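Local coordinates for protein N5-carboxyaminoimidazole ribonucleotide synthetase (Bacillus anthracis, PDB 3QFF) that probably catalyses the ATP- and bicarbonate-dependent carboxylation of aminoimidazole ribonucleotide to its N5-carboxy form in purine biosynthesis, and binds ADP, at residues A[191-203]-A[209-221]. Residues are numbered along the deposited sequence; the frame is centred on the assembly and turned at random.
With ADP (adenosine-5'-diphosphate), chain C.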
loop_
_atom_site.group_PDB
_atom_site.type_symbol
_atom_site.label_atom_id
_atom_site.label_comp_id
_atom_site.label_asym_id
_atom_site.label_seq_id
_atom_site.Cartn_x
_atom_site.Cartn_y
_atom_site.Cartn_z
ATOM N N VAL A 191 8.246 2.397 -37.362
ATOM C CA VAL A 191 6.846 2.766 -37.208
ATOM C C VAL A 191 6.797 4.255 -36.895
ATOM O O VAL A 191 7.375 4.695 -35.898
ATOM C CB VAL A 191 6.146 1.962 -36.080
ATOM C CG1 VAL A 191 4.640 2.209 -36.096
ATOM C CG2 VAL A 191 6.434 0.470 -36.213
ATOM N N PRO A 192 6.141 5.044 -37.765
ATOM C CA PRO A 192 5.939 6.465 -37.480
ATOM C C PRO A 192 4.791 6.619 -36.483
ATOM O O PRO A 192 3.627 6.698 -36.876
ATOM C CB PRO A 192 5.558 7.057 -38.852
ATOM C CG PRO A 192 5.703 5.929 -39.855
ATOM C CD PRO A 192 5.573 4.664 -39.069
ATOM N N PHE A 193 5.102 6.611 -35.195
ATOM C CA PHE A 193 4.051 6.670 -34.189
ATOM C C PHE A 193 3.996 8.043 -33.542
ATOM O O PHE A 193 5.002 8.754 -33.502
ATOM C CB PHE A 193 4.223 5.572 -33.127
ATOM C CG PHE A 193 5.485 5.695 -32.323
ATOM C CD1 PHE A 193 6.630 5.002 -32.698
ATOM C CD2 PHE A 193 5.533 6.514 -31.190
ATOM C CE1 PHE A 193 7.807 5.118 -31.959
ATOM C CE2 PHE A 193 6.703 6.642 -30.450
ATOM C CZ PHE A 193 7.845 5.934 -30.836
ATOM N N GLU A 194 2.809 8.387 -33.050
ATOM C CA GLU A 194 2.582 9.581 -32.254
ATOM C C GLU A 194 2.980 9.348 -30.782
ATOM O O GLU A 194 3.759 10.121 -30.231
ATOM C CB GLU A 194 1.106 9.996 -32.347
ATOM C CG GLU A 194 0.818 11.412 -31.840
ATOM C CD GLU A 194 -0.668 11.702 -31.620
ATOM O OE1 GLU A 194 -1.535 11.103 -32.306
ATOM O OE2 GLU A 194 -0.974 12.554 -30.755
ATOM N N LYS A 195 2.450 8.280 -30.174
ATOM C CA LYS A 195 2.624 7.986 -28.742
ATOM C C LYS A 195 3.055 6.535 -28.506
ATOM O O LYS A 195 2.645 5.632 -29.243
ATOM C CB LYS A 195 1.290 8.173 -28.000
ATOM C CG LYS A 195 0.591 9.511 -28.206
ATOM C CD LYS A 195 0.730 10.353 -26.990
ATOM C CE LYS A 195 0.169 11.755 -27.183
ATOM N NZ LYS A 195 1.010 12.711 -26.406
ATOM N N GLU A 196 3.870 6.319 -27.474
ATOM C CA GLU A 196 4.067 4.977 -26.910
ATOM C C GLU A 196 3.096 4.737 -25.761
ATOM O O GLU A 196 2.988 5.560 -24.839
ATOM C CB GLU A 196 5.491 4.777 -26.429
ATOM C CG GLU A 196 6.462 4.510 -27.542
ATOM C CD GLU A 196 7.812 4.120 -27.026
ATOM O OE1 GLU A 196 8.581 5.023 -26.624
ATOM O OE2 GLU A 196 8.113 2.905 -27.023
ATOM N N VAL A 197 2.366 3.625 -25.829
ATOM C CA VAL A 197 1.376 3.319 -24.802
ATOM C C VAL A 197 1.561 1.902 -24.261
ATOM O O VAL A 197 2.130 1.039 -24.937
ATOM C CB VAL A 197 -0.110 3.562 -25.279
ATOM C CG1 VAL A 197 -0.301 5.010 -25.777
ATOM C CG2 VAL A 197 -0.563 2.536 -26.341
ATOM N N SER A 198 1.108 1.673 -23.030
ATOM C CA SER A 198 1.113 0.322 -22.496
ATOM C C SER A 198 -0.140 0.025 -21.686
ATOM O O SER A 198 -0.773 0.931 -21.152
ATOM C CB SER A 198 2.373 0.046 -21.676
ATOM O OG SER A 198 2.328 0.730 -20.440
ATOM N N VAL A 199 -0.486 -1.257 -21.614
ATOM C CA VAL A 199 -1.640 -1.749 -20.870
ATOM C C VAL A 199 -1.163 -2.948 -20.041
ATOM O O VAL A 199 -0.466 -3.840 -20.562
ATOM C CB VAL A 199 -2.782 -2.220 -21.822
ATOM C CG1 VAL A 199 -3.881 -2.961 -21.050
ATOM C CG2 VAL A 199 -3.392 -1.042 -22.583
ATOM N N ILE A 200 -1.508 -2.940 -18.751
ATOM C CA ILE A 200 -1.221 -4.056 -17.862
ATOM C C ILE A 200 -2.496 -4.890 -17.811
ATOM O O ILE A 200 -3.572 -4.361 -17.505
ATOM C CB ILE A 200 -0.867 -3.607 -16.411
ATOM C CG1 ILE A 200 0.253 -2.547 -16.369
ATOM C CG2 ILE A 200 -0.520 -4.830 -15.522
ATOM C CD1 ILE A 200 1.626 -3.046 -16.752
ATOM N N VAL A 201 -2.377 -6.172 -18.143
ATOM C CA VAL A 201 -3.507 -7.093 -18.003
ATOM C C VAL A 201 -3.196 -8.182 -16.965
ATOM O O VAL A 201 -2.047 -8.649 -16.840
ATOM C CB VAL A 201 -3.985 -7.664 -19.393
ATOM C CG1 VAL A 201 -2.816 -8.196 -20.205
ATOM C CG2 VAL A 201 -5.073 -8.721 -19.212
ATOM N N ILE A 202 -4.217 -8.557 -16.204
ATOM C CA ILE A 202 -4.077 -9.548 -15.148
ATOM C C ILE A 202 -5.019 -10.694 -15.427
ATOM O O ILE A 202 -6.192 -10.457 -15.716
ATOM C CB ILE A 202 -4.498 -8.975 -13.768
ATOM C CG1 ILE A 202 -3.868 -7.602 -13.502
ATOM C CG2 ILE A 202 -4.218 -10.016 -12.626
ATOM C CD1 ILE A 202 -2.330 -7.590 -13.433
ATOM N N ARG A 203 -4.524 -11.922 -15.321
ATOM C CA ARG A 203 -5.383 -13.102 -15.475
ATOM C C ARG A 203 -5.067 -14.092 -14.372
ATOM O O ARG A 203 -3.915 -14.499 -14.209
ATOM C CB ARG A 203 -5.208 -13.755 -16.856
ATOM C CG ARG A 203 -6.223 -14.855 -17.134
ATOM C CD ARG A 203 -6.312 -15.222 -18.624
ATOM N NE ARG A 203 -7.162 -16.401 -18.834
ATOM C CZ ARG A 203 -6.767 -17.667 -18.691
ATOM N NH1 ARG A 203 -5.529 -17.954 -18.330
ATOM N NH2 ARG A 203 -7.624 -18.660 -18.910
ATOM N N THR A 209 -10.136 -12.175 -15.518
ATOM C CA THR A 209 -9.259 -11.190 -16.166
ATOM C C THR A 209 -9.607 -9.777 -15.720
ATOM O O THR A 209 -10.778 -9.455 -15.492
ATOM C CB THR A 209 -9.309 -11.318 -17.734
ATOM O OG1 THR A 209 -8.885 -12.635 -18.101
ATOM C CG2 THR A 209 -8.371 -10.337 -18.406
ATOM N N LYS A 210 -8.584 -8.936 -15.573
ATOM C CA LYS A 210 -8.784 -7.507 -15.349
ATOM C C LYS A 210 -7.762 -6.782 -16.187
ATOM O O LYS A 210 -6.648 -7.271 -16.364
ATOM C CB LYS A 210 -8.600 -7.118 -13.876
ATOM C CG LYS A 210 -9.639 -7.656 -12.888
ATOM C CD LYS A 210 -10.991 -6.956 -12.974
ATOM C CE LYS A 210 -11.978 -7.746 -12.132
ATOM N NZ LYS A 210 -13.359 -7.270 -12.279
ATOM N N VAL A 211 -8.136 -5.607 -16.684
ATOM C CA VAL A 211 -7.228 -4.780 -17.465
ATOM C C VAL A 211 -7.130 -3.401 -16.806
ATOM O O VAL A 211 -8.143 -2.817 -16.369
ATOM C CB VAL A 211 -7.688 -4.649 -18.933
ATOM C CG1 VAL A 211 -6.586 -4.060 -19.806
ATOM C CG2 VAL A 211 -8.090 -6.012 -19.475
ATOM N N PHE A 212 -5.912 -2.903 -16.702
ATOM C CA PHE A 212 -5.678 -1.554 -16.211
ATOM C C PHE A 212 -5.843 -0.530 -17.332
ATOM O O PHE A 212 -5.845 -0.901 -18.507
ATOM C CB PHE A 212 -4.285 -1.450 -15.599
ATOM C CG PHE A 212 -4.206 -2.005 -14.223
ATOM C CD1 PHE A 212 -3.678 -3.286 -14.007
ATOM C CD2 PHE A 212 -4.675 -1.269 -13.142
ATOM C CE1 PHE A 212 -3.589 -3.807 -12.709
ATOM C CE2 PHE A 212 -4.589 -1.785 -11.836
ATOM C CZ PHE A 212 -4.045 -3.049 -11.621
ATOM N N PRO A 213 -6.005 0.755 -16.971
ATOM C CA PRO A 213 -6.192 1.784 -18.011
ATOM C C PRO A 213 -4.934 1.954 -18.857
ATOM O O PRO A 213 -3.823 1.670 -18.382
ATOM C CB PRO A 213 -6.466 3.080 -17.215
ATOM C CG PRO A 213 -6.718 2.660 -15.803
ATOM C CD PRO A 213 -6.095 1.300 -15.606
ATOM N N VAL A 214 -5.104 2.437 -20.085
ATOM C CA VAL A 214 -3.985 2.712 -20.965
ATOM C C VAL A 214 -3.086 3.833 -20.415
ATOM O O VAL A 214 -3.561 4.914 -20.091
ATOM C CB VAL A 214 -4.437 3.090 -22.404
ATOM C CG1 VAL A 214 -3.221 3.192 -23.321
ATOM C CG2 VAL A 214 -5.464 2.082 -22.969
ATOM N N ALA A 215 -1.784 3.568 -20.352
ATOM C CA ALA A 215 -0.810 4.572 -19.933
ATOM C C ALA A 215 -0.009 5.031 -21.143
ATOM O O ALA A 215 0.391 4.214 -21.968
ATOM C CB ALA A 215 0.131 3.999 -18.891
ATOM N N GLU A 216 0.212 6.339 -21.237
ATOM C CA GLU A 216 1.122 6.905 -22.238
ATOM C C GLU A 216 2.521 6.966 -21.631
ATOM O O GLU A 216 2.713 7.564 -20.562
ATOM C CB GLU A 216 0.632 8.291 -22.681
ATOM C CG GLU A 216 1.703 9.194 -23.323
ATOM C CD GLU A 216 1.200 10.626 -23.570
ATOM O OE1 GLU A 216 0.055 10.942 -23.195
ATOM O OE2 GLU A 216 1.958 11.440 -24.139
ATOM N N ASN A 217 3.494 6.360 -22.314
ATOM C CA ASN A 217 4.850 6.256 -21.790
ATOM C C ASN A 217 5.871 7.098 -22.527
ATOM O O ASN A 217 5.950 7.048 -23.760
ATOM C CB ASN A 217 5.296 4.797 -21.794
ATOM C CG ASN A 217 4.395 3.937 -20.965
ATOM O OD1 ASN A 217 3.966 4.343 -19.889
ATOM N ND2 ASN A 217 4.071 2.755 -21.470
ATOM N N ILE A 218 6.660 7.845 -21.758
ATOM C CA ILE A 218 7.717 8.681 -22.315
ATOM C C ILE A 218 9.084 8.102 -21.949
ATOM O O ILE A 218 9.448 8.027 -20.764
ATOM C CB ILE A 218 7.536 10.194 -21.908
ATOM C CG1 ILE A 218 6.144 10.685 -22.347
ATOM C CG2 ILE A 218 8.670 11.064 -22.506
ATOM C CD1 ILE A 218 5.849 12.179 -22.140
ATOM N N HIS A 219 9.817 7.657 -22.974
ATOM C CA HIS A 219 11.162 7.106 -22.814
ATOM C C HIS A 219 12.232 8.139 -23.165
ATOM O O HIS A 219 12.024 8.981 -24.043
ATOM C CB HIS A 219 11.359 5.849 -23.668
ATOM C CG HIS A 219 10.467 4.716 -23.275
ATOM N ND1 HIS A 219 9.182 4.586 -23.754
ATOM C CD2 HIS A 219 10.661 3.678 -22.428
ATOM C CE1 HIS A 219 8.626 3.510 -23.224
ATOM N NE2 HIS A 219 9.500 2.944 -22.412
ATOM N N VAL A 220 13.363 8.051 -22.469
ATOM C CA VAL A 220 14.528 8.917 -22.669
ATOM C C VAL A 220 15.770 8.055 -22.475
ATOM O O VAL A 220 15.913 7.399 -21.444
ATOM C CB VAL A 220 14.529 10.112 -21.661
ATOM C CG1 VAL A 220 15.932 10.736 -21.512
ATOM C CG2 VAL A 220 13.520 11.165 -22.071
ATOM N N ASN A 221 16.654 8.038 -23.477
ATOM C CA ASN A 221 17.830 7.146 -23.495
ATOM C C ASN A 221 17.477 5.675 -23.329
ATOM O O ASN A 221 18.203 4.933 -22.663
ATOM C CB ASN A 221 18.842 7.532 -22.412
ATOM C CG ASN A 221 19.586 8.798 -22.736
ATOM O OD1 ASN A 221 20.058 8.990 -23.862
ATOM N ND2 ASN A 221 19.707 9.675 -21.747
HETATM P PB ADP C . 14.006 -2.237 -25.369
HETATM O O1B ADP C . 15.468 -1.923 -25.149
HETATM O O2B ADP C . 13.693 -3.712 -25.236
HETATM O O3B ADP C . 13.077 -1.324 -24.603
HETATM P PA ADP C . 12.382 -1.567 -27.697
HETATM O O1A ADP C . 11.294 -1.251 -26.691
HETATM O O2A ADP C . 12.145 -2.599 -28.776
HETATM O O3A ADP C . 13.777 -1.916 -26.945
HETATM O "O5'" ADP C . 12.745 -0.202 -28.466
HETATM C "C5'" ADP C . 13.326 0.886 -27.751
HETATM C "C4'" ADP C . 12.799 2.197 -28.315
HETATM O "O4'" ADP C . 13.119 2.275 -29.705
HETATM C "C3'" ADP C . 11.285 2.294 -28.209
HETATM O "O3'" ADP C . 10.894 3.022 -27.041
HETATM C "C2'" ADP C . 10.866 2.999 -29.485
HETATM O "O2'" ADP C . 10.743 4.404 -29.247
HETATM C "C1'" ADP C . 12.007 2.765 -30.463
HETATM N N9 ADP C . 11.605 1.762 -31.489
HETATM C C8 ADP C . 11.794 0.428 -31.410
HETATM N N7 ADP C . 11.315 -0.204 -32.510
HETATM C C5 ADP C . 10.806 0.734 -33.326
HETATM C C6 ADP C . 10.142 0.749 -34.654
HETATM N N6 ADP C . 9.925 -0.398 -35.346
HETATM N N1 ADP C . 9.761 1.954 -35.149
HETATM C C2 ADP C . 9.966 3.102 -34.477
HETATM N N3 ADP C . 10.560 3.158 -33.272
HETATM C C4 ADP C . 10.999 2.030 -32.653
HETATM O O HOH W 1 4.952 8.435 -26.001
HETATM O O HOH W 2 8.755 7.568 -25.784
HETATM O O HOH W 3 5.369 1.734 -23.824
HETATM O O HOH W 4 -1.831 -0.250 -17.602
#
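Val199 CG2 meets Val214 CG2 at 3.8 Å, and Val197 CB packs on Val214 CG1. On the other face of the sheet, the Phe212 ring crosses Ile200 and Ile202 at an angle. Phe212 CD1 touches Ile200 CB, and Phe212 CE1 reaches Ile202 CG1 at 3.9 Å. Strands 195-203 and 209-220 form a beta hairpin, the second strand interrupted at 212-214. Pairing slips by one residue there, and a water bridges Ile200 N and Pro213 O. Beyond the break, Ser198 pairs with Ala215 through two backbone hydrogen bonds; toward the turn of the hairpin, Ile202 and Lys210 do the same.

On the same face as Ser198, the Asn217 amide donates from ND2 to Ser198 OG (2.9 Å), which lies in the amide plane. Ser282 also bonds that hydroxyl, and Ser227 OG hydrogen-bonds Asn217 OD1. Lys195 NZ forms a salt bridge with Glu216 OE2 (2.8 Å), coming from above the carboxylate plane; Arg232 makes a second salt bridge to this oxygen. Glu196, extended beyond CG, carries its carboxylate to the nucleotide, where ADP O3' bonds Glu196 OE2 (2.8 Å). His219 ND1 makes a weak bond to OE1. Val191 N donates to adenine N1 of ADP (2.7 Å), consistent with backbone recognition of adenine in the ATP-grasp fold.

Strand 256-264 flanks strand 195-203, with a classic bulge at Glu194 and Lys195 opposite Ala264. Helix 235-251 covers Val199, Val201, Val211 and Val214, while helix 294-303 packs on Ile200, Ile202 and Phe212.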